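Local coordinates for sortase B (Clostridium perfringens, PDB 5YFK), which belongs to the class B sortases, cysteine transpeptidases that probably join proteins to the bacterial cell wall, at residues F57-G63 with N136-Y142; F90-I94 with M115-F121; S106-G112 with R202-T208. The protein carries 1 engineered substitution. One frame throughout, in Å; residues are numbered along the deposited sequence.

How the contacts relate
Three long-range contacts illustrate how a sortase beta-barrel is assembled from pieces distant in sequence. From the N terminus, strand 55-61 enters first, and contact 1 closes a loop of 72 residues when 136-142 returns to pair with it. Nested inside that loop is contact 2, where 90-94, leading into strand 94-96, meets 115-121. Segment 106-112 also lies within the loop, but its partner 202-208 comes long afterwards, so contact 3 crosses both others. Contacts 1 and 3 pair strands of one mixed sheet, and their side chains meet within the barrel, with Val139 CG1 3.6 Å from Leu204 CD2. Contact 2 adjoins them through Phe121, beside Gly112 and Ile59.

Contact 1. Residues F57-G63 with N136-Y142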
loop_
_atom_site.group_PDB
_atom_site.type_symbol
_atom_site.label_atom_id
_atom_site.label_comp_id
_atom_site.label_asym_id
_atom_site.label_seq_id
_atom_site.Cartn_x
_atom_site.Cartn_y
_atom_site.Cartn_z
ATOM N N PHE A 57 -9.473 0.558 4.148
ATOM C CA PHE A 57 -9.670 0.866 2.743
ATOM C C PHE A 57 -9.303 -0.327 1.862
ATOM O O PHE A 57 -8.714 -1.310 2.332
ATOM C CB PHE A 57 -8.853 2.121 2.325
ATOM C CG PHE A 57 -7.383 2.035 2.636
ATOM C CD1 PHE A 57 -6.488 1.590 1.680
ATOM C CD2 PHE A 57 -6.878 2.584 3.808
ATOM C CE1 PHE A 57 -5.125 1.525 1.957
ATOM C CE2 PHE A 57 -5.505 2.619 4.051
ATOM C CZ PHE A 57 -4.621 2.119 3.097
ATOM N N TRP A 58 -9.597 -0.208 0.572
ATOM C CA TRP A 58 -9.220 -1.222 -0.395
ATOM C C TRP A 58 -8.057 -0.691 -1.263
ATOM O O TRP A 58 -7.986 0.498 -1.580
ATOM C CB TRP A 58 -10.419 -1.592 -1.280
ATOM C CG TRP A 58 -10.196 -2.865 -2.065
ATOM C CD1 TRP A 58 -9.430 -3.019 -3.185
ATOM C CD2 TRP A 58 -10.610 -4.177 -1.686
ATOM N NE1 TRP A 58 -9.403 -4.328 -3.560
ATOM C CE2 TRP A 58 -10.019 -5.078 -2.595
ATOM C CE3 TRP A 58 -11.346 -4.682 -0.610
ATOM C CZ2 TRP A 58 -10.303 -6.418 -2.581
ATOM C CZ3 TRP A 58 -11.622 -6.027 -0.583
ATOM C CH2 TRP A 58 -11.084 -6.892 -1.554
ATOM N N ILE A 59 -7.137 -1.572 -1.593
ATOM C CA ILE A 59 -6.023 -1.217 -2.480
ATOM C C ILE A 59 -6.023 -2.139 -3.699
ATOM O O ILE A 59 -6.091 -3.367 -3.582
ATOM C CB ILE A 59 -4.671 -1.303 -1.723
ATOM C CG1 ILE A 59 -3.518 -0.794 -2.585
ATOM C CG2 ILE A 59 -4.382 -2.698 -1.238
ATOM C CD1 ILE A 59 -2.228 -0.564 -1.805
ATOM N N LYS A 60 -5.770 -1.533 -4.851
ATOM C CA LYS A 60 -5.540 -2.254 -6.065
ATOM C C LYS A 60 -4.392 -1.619 -6.822
ATOM O O LYS A 60 -4.405 -0.410 -7.087
ATOM C CB LYS A 60 -6.815 -2.256 -6.927
ATOM C CG LYS A 60 -6.640 -2.880 -8.316
ATOM C CD LYS A 60 -6.343 -4.363 -8.240
ATOM C CE LYS A 60 -5.500 -4.856 -9.410
ATOM N NZ LYS A 60 -4.850 -6.156 -9.085
ATOM N N VAL A 61 -3.485 -2.459 -7.302
ATOM C CA VAL A 61 -2.318 -1.957 -8.034
ATOM C C VAL A 61 -2.338 -2.433 -9.466
ATOM O O VAL A 61 -2.418 -3.626 -9.758
ATOM C CB VAL A 61 -0.980 -2.300 -7.360
ATOM C CG1 VAL A 61 0.197 -1.779 -8.199
ATOM C CG2 VAL A 61 -0.928 -1.693 -5.962
ATOM N N GLU A 62 -2.333 -1.455 -10.362
ATOM C CA GLU A 62 -2.507 -1.695 -11.778
ATOM C C GLU A 62 -1.450 -2.654 -12.250
ATOM O O GLU A 62 -0.284 -2.562 -11.849
ATOM C CB GLU A 62 -2.365 -0.358 -12.529
ATOM C CG GLU A 62 -2.116 -0.467 -14.022
ATOM C CD GLU A 62 -1.986 0.904 -14.703
ATOM O OE1 GLU A 62 -1.292 1.791 -14.159
ATOM O OE2 GLU A 62 -2.497 1.066 -15.833
ATOM N N GLY A 63 -1.893 -3.646 -13.020
ATOM C CA GLY A 63 -1.012 -4.593 -13.682
ATOM C C GLY A 63 -0.477 -5.721 -12.821
ATOM O O GLY A 63 0.495 -6.376 -13.186
ATOM N N ASN A 136 3.111 0.651 -15.721
ATOM C CA ASN A 136 2.157 0.513 -14.630
ATOM C C ASN A 136 2.300 1.610 -13.578
ATOM O O ASN A 136 3.253 1.616 -12.799
ATOM C CB ASN A 136 2.316 -0.855 -14.000
ATOM C CG ASN A 136 2.071 -1.977 -15.005
ATOM O OD1 ASN A 136 0.951 -2.183 -15.463
ATOM N ND2 ASN A 136 3.134 -2.589 -15.460
ATOM N N LYS A 137 1.502 2.655 -13.751
ATOM C CA LYS A 137 1.743 3.937 -13.097
ATOM C C LYS A 137 0.939 4.059 -11.781
ATOM O O LYS A 137 1.228 4.937 -10.971
ATOM C CB LYS A 137 1.356 5.084 -14.040
ATOM C CG LYS A 137 2.297 5.284 -15.217
ATOM C CD LYS A 137 1.866 6.510 -16.016
ATOM C CE LYS A 137 2.639 6.620 -17.317
ATOM N NZ LYS A 137 2.200 7.819 -18.081
ATOM N N TYR A 138 -0.204 3.388 -11.703
ATOM C CA TYR A 138 -1.262 3.819 -10.768
ATOM C C TYR A 138 -1.570 2.815 -9.690
ATOM O O TYR A 138 -1.610 1.606 -9.935
ATOM C CB TYR A 138 -2.550 4.150 -11.496
ATOM C CG TYR A 138 -2.352 5.195 -12.540
ATOM C CD1 TYR A 138 -1.932 6.475 -12.202
ATOM C CD2 TYR A 138 -2.512 4.881 -13.878
ATOM C CE1 TYR A 138 -1.687 7.419 -13.172
ATOM C CE2 TYR A 138 -2.190 5.801 -14.859
ATOM C CZ TYR A 138 -1.841 7.078 -14.498
ATOM O OH TYR A 138 -1.528 7.982 -15.479
ATOM N N VAL A 139 -1.787 3.358 -8.496
ATOM C CA VAL A 139 -2.374 2.637 -7.361
ATOM C C VAL A 139 -3.726 3.286 -7.035
ATOM O O VAL A 139 -3.862 4.517 -6.948
ATOM C CB VAL A 139 -1.449 2.698 -6.131
ATOM C CG1 VAL A 139 -1.997 1.910 -4.953
ATOM C CG2 VAL A 139 -0.063 2.224 -6.475
ATOM N N THR A 140 -4.753 2.463 -6.993
ATOM C CA THR A 140 -6.089 2.912 -6.626
ATOM C C THR A 140 -6.459 2.522 -5.191
ATOM O O THR A 140 -6.227 1.392 -4.781
ATOM C CB THR A 140 -7.110 2.317 -7.613
ATOM O OG1 THR A 140 -6.606 2.471 -8.944
ATOM C CG2 THR A 140 -8.443 3.053 -7.520
ATOM N N LEU A 141 -6.940 3.485 -4.413
ATOM C CA LEU A 141 -7.546 3.183 -3.102
ATOM C C LEU A 141 -9.037 3.430 -3.123
ATOM O O LEU A 141 -9.507 4.322 -3.804
ATOM C CB LEU A 141 -6.926 4.036 -1.990
ATOM C CG LEU A 141 -5.408 3.994 -1.871
ATOM C CD1 LEU A 141 -4.923 4.841 -0.707
ATOM C CD2 LEU A 141 -4.891 2.554 -1.804
ATOM N N TYR A 142 -9.760 2.726 -2.262
ATOM C CA TYR A 142 -11.148 3.075 -2.001
ATOM C C TYR A 142 -11.381 3.173 -0.523
ATOM O O TYR A 142 -11.104 2.219 0.191
ATOM C CB TYR A 142 -12.078 2.024 -2.578
ATOM C CG TYR A 142 -13.510 2.495 -2.609
ATOM C CD1 TYR A 142 -14.336 2.361 -1.495
ATOM C CD2 TYR A 142 -14.067 2.975 -3.778
ATOM C CE1 TYR A 142 -15.686 2.724 -1.564
ATOM C CE2 TYR A 142 -15.374 3.404 -3.826
ATOM C CZ TYR A 142 -16.179 3.258 -2.719
ATOM O OH TYR A 142 -17.498 3.615 -2.827
HETATM O O HOH W 1 -4.558 0.988 -10.054
#
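Strands 57-61 and 138-142 run antiparallel, their axes 4.6 Å apart at closest approach, and their pairing joins the first and last strands in the order of the sortase beta-barrel's sheet. Trp58 with Tyr142 and Lys60 with Thr140 are hydrogen-bonded pairs, each joined by two backbone bonds, and they alternate with the non-hydrogen-bonded pairs Ile59 with Leu141 and Val61 with Val139. A further bond, from Glu62 N to Tyr138 O, extends the ladder just past the end of the first strand.

The two sheet faces differ sharply. On the one carrying Ile59, Val61, Val139 and Leu141, the side chains are buried and aliphatic. Ile59 and Leu141 lie alongside each other, with Ile59 CG1 3.7 Å from Leu141 CD2, and the same CG1 also touches Val139 CG1. Val61 CG2 crosses to Val139 CG1 at 3.9 Å. Phe57 reaches Leu141 CD2 through the CD1-CE1 side of its ring.

On the other face, Trp58 and Tyr142 touch through their CB atoms and then diverge; Trp58 NE1 bonds to Asp67 of the adjoining strand. A water donates to Lys60 O and lies 2.8 Å from Thr140 OG1, bridging the two strands.

Beyond the ladder, Glu62 extends its chain, with CG anti to the backbone N (chi1 163°), and brings its carboxylate to the start of the opposing strand. Glu62 OE1 receives Tyr138 N nearly end-on at 3.1 Å and Lys137 N from above the carboxylate plane at 3.0 Å.

Contact 2. Residues F90-I94 with M115-F121; sequences FSGSI and MRNDTMF
Met120 and Ile94 bury the most surface here, and they join two loops of the sortase beta-barrel: 90-94, which leads into strand 94-96, and the loop 115-121, which follows strand 107-111 and begins just after the predicted catalytic His113. Across the segments the contact is made without hydrogen bonds, by van der Waals packing.

Met120 folds back on itself. Bends at chi2 (-43°) and chi3 (-76°) carry its terminal methyl along the other loop, and Met120 CE lies 3.6 Å from Gly92 O and 3.7 Å from Ile94 CD1. Nearer its root, CG rests against Ser91 O. The Met120 and Ile94 side chains run past one another in opposite directions, and Tyr17 of helix 16-19 also touches Met120.

Ile94 uses its two branches differently on Phe121. Ile94 CD1 sits over one face of the Phe121 ring, 4.2 Å from its centroid and 28° off the normal, a CH-pi contact, whereas Ile94 CG2 packs on Phe121 CZ at 3.6 Å. Val110 touches both residues, tying this packing to the barrel wall.

Met115, less well ordered, contributes at the other end of the loops. Beside it, Ser91 OG and Thr12 OG1 share a hydrogen bond. An extended chi2 brings Met115 SD toward Phe90 O, an approach modelled at 3.1 Å but doubtful given the disorder; the bend at chi3 puts Met115 CE 4.1 Å from Phe90 CB.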
loop_
_atom_site.group_PDB
_atom_site.type_symbol
_atom_site.label_atom_id
_atom_site.label_comp_id
_atom_site.label_asym_id
_atom_site.label_seq_id
_atom_site.Cartn_x
_atom_site.Cartn_y
_atom_site.Cartn_z
ATOM N N PHE A 90 0.170 -17.345 7.878
ATOM C CA PHE A 90 1.514 -17.099 7.404
ATOM C C PHE A 90 1.556 -15.925 6.442
ATOM O O PHE A 90 2.476 -15.121 6.500
ATOM C CB PHE A 90 2.076 -18.361 6.763
ATOM C CG PHE A 90 2.269 -19.474 7.751
ATOM C CD1 PHE A 90 1.211 -20.325 8.043
ATOM C CD2 PHE A 90 3.329 -19.413 8.651
ATOM C CE1 PHE A 90 1.305 -21.241 9.077
ATOM C CE2 PHE A 90 3.425 -20.315 9.695
ATOM C CZ PHE A 90 2.415 -21.237 9.903
ATOM N N SER A 91 0.533 -15.801 5.602
ATOM C CA SER A 91 0.478 -14.709 4.637
ATOM C C SER A 91 0.163 -13.386 5.326
ATOM O O SER A 91 0.462 -12.319 4.797
ATOM C CB SER A 91 -0.580 -14.998 3.589
ATOM O OG SER A 91 -0.155 -16.062 2.774
ATOM N N GLY A 92 -0.559 -13.459 6.440
ATOM C CA GLY A 92 -1.043 -12.248 7.111
ATOM C C GLY A 92 -1.988 -11.419 6.251
ATOM O O GLY A 92 -2.871 -11.943 5.562
ATOM N N SER A 93 -1.929 -10.115 6.452
ATOM C CA SER A 93 -2.847 -9.196 5.806
ATOM C C SER A 93 -2.055 -8.024 5.246
ATOM O O SER A 93 -0.879 -7.822 5.592
ATOM C CB SER A 93 -3.915 -8.699 6.788
ATOM O OG SER A 93 -4.614 -9.786 7.380
ATOM N N ILE A 94 -2.693 -7.255 4.372
ATOM C CA ILE A 94 -2.113 -5.953 3.996
ATOM C C ILE A 94 -2.562 -4.921 5.024
ATOM O O ILE A 94 -3.756 -4.858 5.366
ATOM C CB ILE A 94 -2.590 -5.516 2.618
ATOM C CG1 ILE A 94 -2.361 -6.629 1.594
ATOM C CG2 ILE A 94 -1.881 -4.227 2.197
ATOM C CD1 ILE A 94 -0.957 -7.189 1.521
ATOM N N MET A 115 6.131 -13.460 0.194
ATOM C CA MET A 115 6.483 -14.789 0.662
ATOM C C MET A 115 6.932 -15.708 -0.478
ATOM O O MET A 115 7.145 -16.907 -0.274
ATOM C CB MET A 115 5.310 -15.396 1.433
ATOM C CG MET A 115 5.162 -14.832 2.838
ATOM S SD MET A 115 3.990 -15.758 3.839
ATOM C CE MET A 115 4.713 -17.401 3.802
ATOM N N ARG A 116 7.196 -15.111 -1.636
ATOM C CA ARG A 116 7.931 -15.776 -2.722
ATOM C C ARG A 116 7.042 -16.776 -3.447
ATOM O O ARG A 116 7.498 -17.491 -4.330
ATOM C CB ARG A 116 9.193 -16.475 -2.200
ATOM C CG ARG A 116 10.280 -15.515 -1.739
ATOM C CD ARG A 116 11.650 -15.896 -2.293
ATOM N NE ARG A 116 11.966 -15.192 -3.539
ATOM C CZ ARG A 116 13.167 -15.189 -4.117
ATOM N NH1 ARG A 116 14.180 -15.841 -3.554
ATOM N NH2 ARG A 116 13.360 -14.528 -5.255
ATOM N N ASN A 117 5.749 -16.716 -3.170
ATOM C CA ASN A 117 4.779 -17.523 -3.889
ATOM C C ASN A 117 3.760 -16.645 -4.609
ATOM O O ASN A 117 2.607 -17.042 -4.806
ATOM C CB ASN A 117 4.048 -18.431 -2.917
ATOM C CG ASN A 117 3.021 -17.683 -2.106
ATOM O OD1 ASN A 117 3.348 -16.688 -1.470
ATOM N ND2 ASN A 117 1.757 -18.019 -2.306
ATOM N N ASP A 118 4.163 -15.431 -4.960
ATOM C CA ASP A 118 3.321 -14.599 -5.815
ATOM C C ASP A 118 1.995 -14.204 -5.153
ATOM O O ASP A 118 0.931 -14.268 -5.768
ATOM C CB ASP A 118 3.035 -15.354 -7.108
ATOM C CG ASP A 118 2.824 -14.432 -8.278
ATOM O OD1 ASP A 118 3.068 -13.227 -8.113
ATOM O OD2 ASP A 118 2.363 -14.912 -9.337
ATOM N N THR A 119 2.038 -13.862 -3.869
ATOM C CA THR A 119 0.842 -13.402 -3.162
ATOM C C THR A 119 1.140 -12.190 -2.280
ATOM O O THR A 119 2.284 -11.894 -2.031
ATOM C CB THR A 119 0.250 -14.498 -2.256
ATOM O OG1 THR A 119 1.216 -14.884 -1.266
ATOM C CG2 THR A 119 -0.161 -15.708 -3.087
ATOM N N MET A 120 0.079 -11.541 -1.800
ATOM C CA MET A 120 0.182 -10.347 -0.936
ATOM C C MET A 120 0.924 -9.255 -1.703
ATOM O O MET A 120 0.482 -8.888 -2.796
ATOM C CB MET A 120 0.814 -10.662 0.400
ATOM C CG MET A 120 0.113 -11.824 1.121
ATOM S SD MET A 120 -1.709 -11.829 1.101
ATOM C CE MET A 120 -2.110 -10.569 2.297
ATOM N N PHE A 121 2.030 -8.768 -1.162
ATOM C CA PHE A 121 2.812 -7.680 -1.837
ATOM C C PHE A 121 4.031 -8.216 -2.619
ATOM O O PHE A 121 4.872 -7.419 -3.096
ATOM C CB PHE A 121 3.266 -6.620 -0.817
ATOM C CG PHE A 121 2.355 -5.405 -0.686
ATOM C CD1 PHE A 121 1.040 -5.417 -1.138
ATOM C CD2 PHE A 121 2.722 -4.371 0.187
ATOM C CE1 PHE A 121 0.196 -4.319 -0.949
ATOM C CE2 PHE A 121 1.899 -3.266 0.360
ATOM C CZ PHE A 121 0.628 -3.241 -0.199
#

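Contact 3. Residues S106-G112 with R202-T208; sequences SNIVVYG and RILTLIT
The backbone bonds of Ser106-Gly112 and Arg202-Thr208 form a parallel ladder in the sortase beta-barrel, with strand axes 18° apart. Ser106 O, Ile108 O and Val110 O accept from Ile203 N, Thr205 N and Ile207 N, while Ile108 N, Val110 N and Gly112 N give to Ile203 O, Thr205 O and Ile207 O. The longest is Gly112 N to Ile207 O, 3.2 Å. Between these bonds come CA-H...O contacts such as Asn107 CA to Ile203 O, at 3.3 Å.

Apolar contacts cover both faces. Leu204 CD1 touches Ile108 CG2 and Val110 CG2, each at 3.9 Å, on the face that also carries Leu206. On the opposite face, Ile207 CD1 touches both Val109 CG1 and Tyr111 CE2. The Tyr111 ring runs alongside Ile207, and its hydroxyl bonds to Asp97.

One contact pairs a methyl with a charged group: Ile108 CD1 sits 3.8 Å over the centre of the Arg202 guanidinium, whose NH1 bonds to Leu102 O and Asp105 O.

Side-chain hydrogen bonds add two links. Asn107 turns CG away from its own N and beside its carbonyl carbon (chi1 -173°), swinging its amide toward the neighbouring strand, and Thr205 OG1 donates to Asn107 OD1 in the carbonyl plane, on a lone pair, at 2.7 Å. The amide's ND2 bonds to Lys168 O, so both ends of this buried group have partners. Next to Ser209, the engineered replacement at the predicted nucleophile position, Thr208 OG1 donates to Gly112 O at 2.8 Å, tilted 30° from the carbonyl plane.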
loop_
_atom_site.group_PDB
_atom_site.type_symbol
_atom_site.label_atom_id
_atom_site.label_comp_id
_atom_site.label_asym_id
_atom_site.label_seq_id
_atom_site.Cartn_x
_atom_site.Cartn_y
_atom_site.Cartn_z
ATOM N N SER A 106 0.171 13.103 5.726
ATOM C CA SER A 106 0.533 13.315 4.313
ATOM C C SER A 106 1.158 12.063 3.647
ATOM O O SER A 106 1.251 11.996 2.421
ATOM C CB SER A 106 1.450 14.539 4.167
ATOM O OG SER A 106 0.671 15.722 4.026
ATOM N N ASN A 107 1.577 11.085 4.450
ATOM C CA ASN A 107 2.120 9.811 3.909
ATOM C C ASN A 107 1.363 8.658 4.530
ATOM O O ASN A 107 1.432 8.457 5.735
ATOM C CB ASN A 107 3.597 9.675 4.228
ATOM C CG ASN A 107 4.248 8.472 3.565
ATOM O OD1 ASN A 107 3.677 7.834 2.655
ATOM N ND2 ASN A 107 5.470 8.176 3.990
ATOM N N ILE A 108 0.632 7.934 3.699
ATOM C CA ILE A 108 -0.061 6.725 4.124
ATOM C C ILE A 108 0.892 5.560 3.855
ATOM O O ILE A 108 1.315 5.333 2.721
ATOM C CB ILE A 108 -1.361 6.551 3.341
ATOM C CG1 ILE A 108 -2.251 7.791 3.534
ATOM C CG2 ILE A 108 -2.068 5.256 3.769
ATOM C CD1 ILE A 108 -3.360 7.939 2.514
ATOM N N VAL A 109 1.204 4.811 4.902
ATOM C CA VAL A 109 2.224 3.784 4.773
ATOM C C VAL A 109 1.618 2.426 4.948
ATOM O O VAL A 109 0.962 2.150 5.960
ATOM C CB VAL A 109 3.349 3.985 5.808
ATOM C CG1 VAL A 109 4.334 2.826 5.775
ATOM C CG2 VAL A 109 4.054 5.299 5.545
ATOM N N VAL A 110 1.821 1.569 3.945
ATOM C CA VAL A 110 1.148 0.293 3.901
ATOM C C VAL A 110 2.186 -0.820 3.719
ATOM O O VAL A 110 3.088 -0.697 2.878
ATOM C CB VAL A 110 0.105 0.261 2.752
ATOM C CG1 VAL A 110 -0.602 -1.073 2.663
ATOM C CG2 VAL A 110 -0.895 1.392 2.916
ATOM N N TYR A 111 1.982 -1.916 4.451
ATOM C CA TYR A 111 2.893 -3.065 4.485
ATOM C C TYR A 111 2.187 -4.315 4.006
ATOM O O TYR A 111 0.970 -4.513 4.223
ATOM C CB TYR A 111 3.392 -3.329 5.904
ATOM C CG TYR A 111 4.066 -2.182 6.586
ATOM C CD1 TYR A 111 3.330 -1.222 7.263
ATOM C CD2 TYR A 111 5.448 -2.043 6.542
ATOM C CE1 TYR A 111 3.964 -0.177 7.908
ATOM C CE2 TYR A 111 6.066 -0.906 7.031
ATOM C CZ TYR A 111 5.319 -0.023 7.770
ATOM O OH TYR A 111 5.926 1.030 8.368
ATOM N N GLY A 112 2.974 -5.224 3.459
ATOM C CA GLY A 112 2.531 -6.597 3.247
ATOM C C GLY A 112 3.689 -7.527 2.985
ATOM O O GLY A 112 4.764 -7.088 2.603
ATOM N N ARG A 202 -0.099 14.565 -1.412
ATOM C CA ARG A 202 -0.284 13.494 -0.444
ATOM C C ARG A 202 0.274 12.220 -1.045
ATOM O O ARG A 202 0.019 11.919 -2.216
ATOM C CB ARG A 202 -1.770 13.299 -0.132
ATOM C CG ARG A 202 -1.956 12.338 1.031
ATOM C CD ARG A 202 -3.403 12.179 1.461
ATOM N NE ARG A 202 -3.439 11.729 2.851
ATOM C CZ ARG A 202 -4.547 11.454 3.535
ATOM N NH1 ARG A 202 -4.474 11.234 4.842
ATOM N NH2 ARG A 202 -5.703 11.331 2.902
ATOM N N ILE A 203 1.064 11.491 -0.283
ATOM C CA ILE A 203 1.701 10.321 -0.839
ATOM C C ILE A 203 1.257 9.023 -0.171
ATOM O O ILE A 203 0.803 9.018 0.974
ATOM C CB ILE A 203 3.240 10.429 -0.846
ATOM C CG1 ILE A 203 3.793 10.671 0.564
ATOM C CG2 ILE A 203 3.662 11.522 -1.842
ATOM C CD1 ILE A 203 5.293 10.402 0.689
ATOM N N LEU A 204 1.550 7.940 -0.880
ATOM C CA LEU A 204 1.266 6.580 -0.470
ATOM C C LEU A 204 2.557 5.779 -0.613
ATOM O O LEU A 204 3.224 5.838 -1.659
ATOM C CB LEU A 204 0.212 5.975 -1.391
ATOM C CG LEU A 204 -0.202 4.516 -1.130
ATOM C CD1 LEU A 204 -0.796 4.218 0.228
ATOM C CD2 LEU A 204 -1.167 4.095 -2.203
ATOM N N THR A 205 2.959 5.129 0.461
ATOM C CA THR A 205 4.185 4.329 0.461
ATOM C C THR A 205 3.823 2.872 0.677
ATOM O O THR A 205 3.210 2.534 1.694
ATOM C CB THR A 205 5.120 4.804 1.582
ATOM O OG1 THR A 205 5.400 6.202 1.405
ATOM C CG2 THR A 205 6.412 3.980 1.664
ATOM N N LEU A 206 4.284 2.009 -0.222
ATOM C CA LEU A 206 4.051 0.577 -0.108
ATOM C C LEU A 206 5.351 -0.142 0.161
ATOM O O LEU A 206 6.325 0.080 -0.541
ATOM C CB LEU A 206 3.445 0.012 -1.400
ATOM C CG LEU A 206 2.219 0.722 -1.982
ATOM C CD1 LEU A 206 1.755 0.030 -3.246
ATOM C CD2 LEU A 206 1.100 0.816 -0.965
ATOM N N ILE A 207 5.352 -0.974 1.200
ATOM C CA ILE A 207 6.575 -1.610 1.677
ATOM C C ILE A 207 6.415 -3.106 1.767
ATOM O O ILE A 207 5.485 -3.618 2.424
ATOM C CB ILE A 207 7.010 -1.038 3.044
ATOM C CG1 ILE A 207 7.344 0.456 2.895
ATOM C CG2 ILE A 207 8.230 -1.778 3.557
ATOM C CD1 ILE A 207 7.475 1.169 4.228
ATOM N N THR A 208 7.415 -3.807 1.236
ATOM C CA THR A 208 7.497 -5.222 1.379
ATOM C C THR A 208 8.943 -5.695 1.574
ATOM O O THR A 208 9.883 -4.898 1.497
ATOM C CB THR A 208 6.807 -5.960 0.219
ATOM O OG1 THR A 208 6.652 -7.332 0.553
ATOM C CG2 THR A 208 7.569 -5.865 -1.098
#